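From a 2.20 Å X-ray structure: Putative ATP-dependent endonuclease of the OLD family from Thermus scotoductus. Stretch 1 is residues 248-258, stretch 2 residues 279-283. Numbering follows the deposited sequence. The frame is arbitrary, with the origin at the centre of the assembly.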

# COMPACT_ATOMS: atom_id res chain seq x y z
N GLY A 248 12.04 -15.91 -11.85
CA GLY A 248 12.21 -14.53 -12.28
C GLY A 248 12.51 -13.59 -11.13
O GLY A 248 13.35 -12.69 -11.25
N LEU A 249 11.85 -13.79 -9.99
CA LEU A 249 12.10 -12.91 -8.85
C LEU A 249 13.53 -13.05 -8.35
O LEU A 249 14.19 -12.05 -8.03
N GLY A 250 14.03 -14.30 -8.26
CA GLY A 250 15.41 -14.51 -7.86
C GLY A 250 16.40 -13.87 -8.82
O GLY A 250 17.41 -13.30 -8.40
N ILE A 251 16.12 -13.96 -10.12
CA ILE A 251 16.99 -13.35 -11.11
C ILE A 251 17.04 -11.84 -10.91
O ILE A 251 18.11 -11.22 -10.97
N GLN A 252 15.88 -11.22 -10.66
CA GLN A 252 15.85 -9.78 -10.48
C GLN A 252 16.56 -9.35 -9.21
O GLN A 252 17.16 -8.27 -9.17
N SER A 253 16.49 -10.18 -8.16
CA SER A 253 17.26 -9.91 -6.95
C SER A 253 18.75 -10.03 -7.21
O SER A 253 19.55 -9.25 -6.68
N ALA A 254 19.14 -11.03 -8.00
CA ALA A 254 20.54 -11.19 -8.35
C ALA A 254 21.04 -10.00 -9.16
O ALA A 254 22.17 -9.53 -8.97
N ILE A 255 20.21 -9.47 -10.06
CA ILE A 255 20.63 -8.30 -10.83
C ILE A 255 20.81 -7.08 -9.93
O ILE A 255 21.68 -6.24 -10.17
N VAL A 256 20.01 -6.97 -8.88
CA VAL A 256 20.17 -5.85 -7.96
C VAL A 256 21.53 -5.94 -7.27
O VAL A 256 22.25 -4.93 -7.16
N VAL A 257 21.92 -7.13 -6.82
CA VAL A 257 23.24 -7.30 -6.22
C VAL A 257 24.31 -6.88 -7.21
O VAL A 257 25.26 -6.17 -6.86
N GLY A 258 24.15 -7.28 -8.47
CA GLY A 258 25.11 -6.89 -9.49
C GLY A 258 25.19 -5.39 -9.66
O GLY A 258 26.28 -4.84 -9.89
N GLU A 279 17.28 -9.16 1.70
CA GLU A 279 17.52 -10.58 1.52
C GLU A 279 16.64 -11.18 0.45
O GLU A 279 16.97 -12.27 -0.04
N MET A 280 15.54 -10.53 0.07
CA MET A 280 14.46 -11.32 -0.50
C MET A 280 14.86 -11.91 -1.84
O MET A 280 15.44 -11.24 -2.70
N TYR A 281 14.56 -13.21 -1.98
CA TYR A 281 14.80 -14.03 -3.16
C TYR A 281 16.28 -14.21 -3.46
O TYR A 281 16.64 -14.52 -4.58
N LEU A 282 17.15 -14.04 -2.46
CA LEU A 282 18.56 -14.37 -2.60
C LEU A 282 18.86 -15.65 -1.84
O LEU A 282 18.37 -15.85 -0.73
N HIS A 283 19.69 -16.51 -2.43
CA HIS A 283 20.25 -17.61 -1.68
C HIS A 283 20.97 -17.06 -0.46
O HIS A 283 21.53 -15.96 -0.51

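Residues 248-258 form a continuous length of α-helix, and residues 279-283 pack against it as an irregular segment whose first four residues make a type II β turn, closed by the backbone hydrogen bond from Leu-282 N to Glu-279 O (3.0 Å). Together the two stretches bury 297 Å², most of it through Leu-249, Ser-253 and Val-257 on the helix and Tyr-281 and Leu-282 on the turn. The spacing of the helical residues, four apart, places their side chains along one flank, and all three direct their CA-to-CB bonds toward the turn.

The backbones come closest at Gly-250 and Tyr-281, whose CA atoms are 4.8 Å apart. Here the helix offers hydrogen in place of a side chain, and Gly-250 CA makes a CA-H...O contact with Tyr-281 O at 3.5 Å. An ideal CB on Gly-250 would point sideways and find room, so the close approach is not forced by the absence of that atom.

Tyr-281 occupies the third position of the turn with positive phi (66°), the left-handed conformation that a type II turn requires there. Its CA-to-CB bond points toward the helix, and the m rotamer (chi1 -49°), with chi2 at -54°, lays one ring face over Leu-249. Leu-249 CB sits 4.0 Å from the centroid of the Tyr-281 ring and 18° off its normal, a CH-pi contact; the closest pair is Leu-249 CB and Tyr-281 CD2 at 3.8 Å. Leu-249 itself is in the mt rotamer (-70°, 166°), common for leucine in helices.

Ser-253 supplies the polar link between the stretches. Its m rotamer (chi1 -70°) brings the hydroxyl within reach of the turn, and Ser-253 OG donates a hydrogen bond to Met-280 O at 2.8 Å. Ser-253 OG lies 3.4 Å from Tyr-281 CB and near the plane of the tyrosine ring, at its edge. The serine thus ties down the central peptide of the turn while packing beside the aromatic residue. Met-280 contributes mainly this carbonyl: its side chain starts sideways, with chi1 between wells at -136°, and its end leads away from the helix.

Leu-282 also packs against the serine. Although its CA-to-CB bond points sideways, the mt rotamer (-68°, 170°) carries the end of the side chain nearer to the helix. Val-257 CG2 lies close to both methyls, 3.8 Å from Leu-282 CD1 and 3.9 Å from Leu-282 CD2, while Leu-282 CD2 also reaches Ser-253 CB (3.8 Å) and Ala-254 N (4.0 Å). Val-257 adopts the t rotamer (chi1 -180°), usual for valine in a helix.

The remaining side chains serve other surroundings. Ile-251 points away from the turn, and Glu-279 points away from the helix; the carboxylate oxygens of Glu-279 are hydrogen-bonded elsewhere in the structure. His-283, out of reach of the helix, caps a backbone nitrogen just beyond the stretch.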

# COMPACT_ATOMS: atom_id res chain seq x y z
CB LEU A 249 11.10 -13.22 -7.73
CG LEU A 249 9.66 -12.81 -8.03
CD1 LEU A 249 8.70 -13.46 -7.02
CD2 LEU A 249 9.49 -11.29 -8.05
CB ILE A 251 16.53 -13.71 -12.53
CG1 ILE A 251 16.77 -15.19 -12.81
CG2 ILE A 251 17.21 -12.83 -13.58
CD1 ILE A 251 16.29 -15.60 -14.18
CB GLN A 252 14.42 -9.27 -10.50
CG GLN A 252 13.89 -9.06 -11.90
CD GLN A 252 12.38 -8.90 -11.94
OE1 GLN A 252 11.70 -9.01 -10.92
NE2 GLN A 252 11.85 -8.62 -13.14
CB SER A 253 16.86 -10.89 -5.84
OG SER A 253 15.57 -10.60 -5.39
CB ALA A 254 20.74 -12.50 -9.12
CB ILE A 255 19.64 -8.04 -11.97
CG1 ILE A 255 19.78 -9.14 -13.03
CG2 ILE A 255 19.84 -6.64 -12.57
CD1 ILE A 255 18.83 -8.97 -14.18
CB VAL A 256 19.01 -5.81 -6.96
CG1 VAL A 256 19.31 -4.90 -5.79
CG2 VAL A 256 17.75 -5.35 -7.67
CB VAL A 257 23.44 -8.74 -5.72
CG1 VAL A 257 24.83 -8.91 -5.08
CG2 VAL A 257 22.34 -9.14 -4.72
CB GLU A 279 17.29 -11.35 2.82
CG GLU A 279 15.83 -11.32 3.32
CD GLU A 279 15.54 -10.13 4.27
OE1 GLU A 279 16.29 -9.12 4.20
OE2 GLU A 279 14.59 -10.22 5.09
CB MET A 280 13.17 -10.52 -0.61
CG MET A 280 12.01 -11.41 -0.13
SD MET A 280 10.40 -10.71 0.25
CE MET A 280 9.72 -11.95 1.35
CB TYR A 281 14.07 -13.47 -4.38
CG TYR A 281 12.62 -13.18 -4.08
CD1 TYR A 281 11.79 -14.16 -3.54
CD2 TYR A 281 12.08 -11.90 -4.29
CE1 TYR A 281 10.46 -13.89 -3.23
CE2 TYR A 281 10.76 -11.62 -3.98
CZ TYR A 281 9.96 -12.62 -3.46
OH TYR A 281 8.64 -12.34 -3.16
CB LEU A 282 19.48 -13.26 -2.07
CG LEU A 282 19.45 -12.00 -2.90
CD1 LEU A 282 20.20 -10.89 -2.17
CD2 LEU A 282 20.03 -12.30 -4.30
CB HIS A 283 21.22 -18.40 -2.56
CG HIS A 283 21.67 -19.70 -1.96
ND1 HIS A 283 22.64 -19.77 -0.98
CD2 HIS A 283 21.28 -20.97 -2.20
CE1 HIS A 283 22.82 -21.03 -0.63
NE2 HIS A 283 22.02 -21.78 -1.36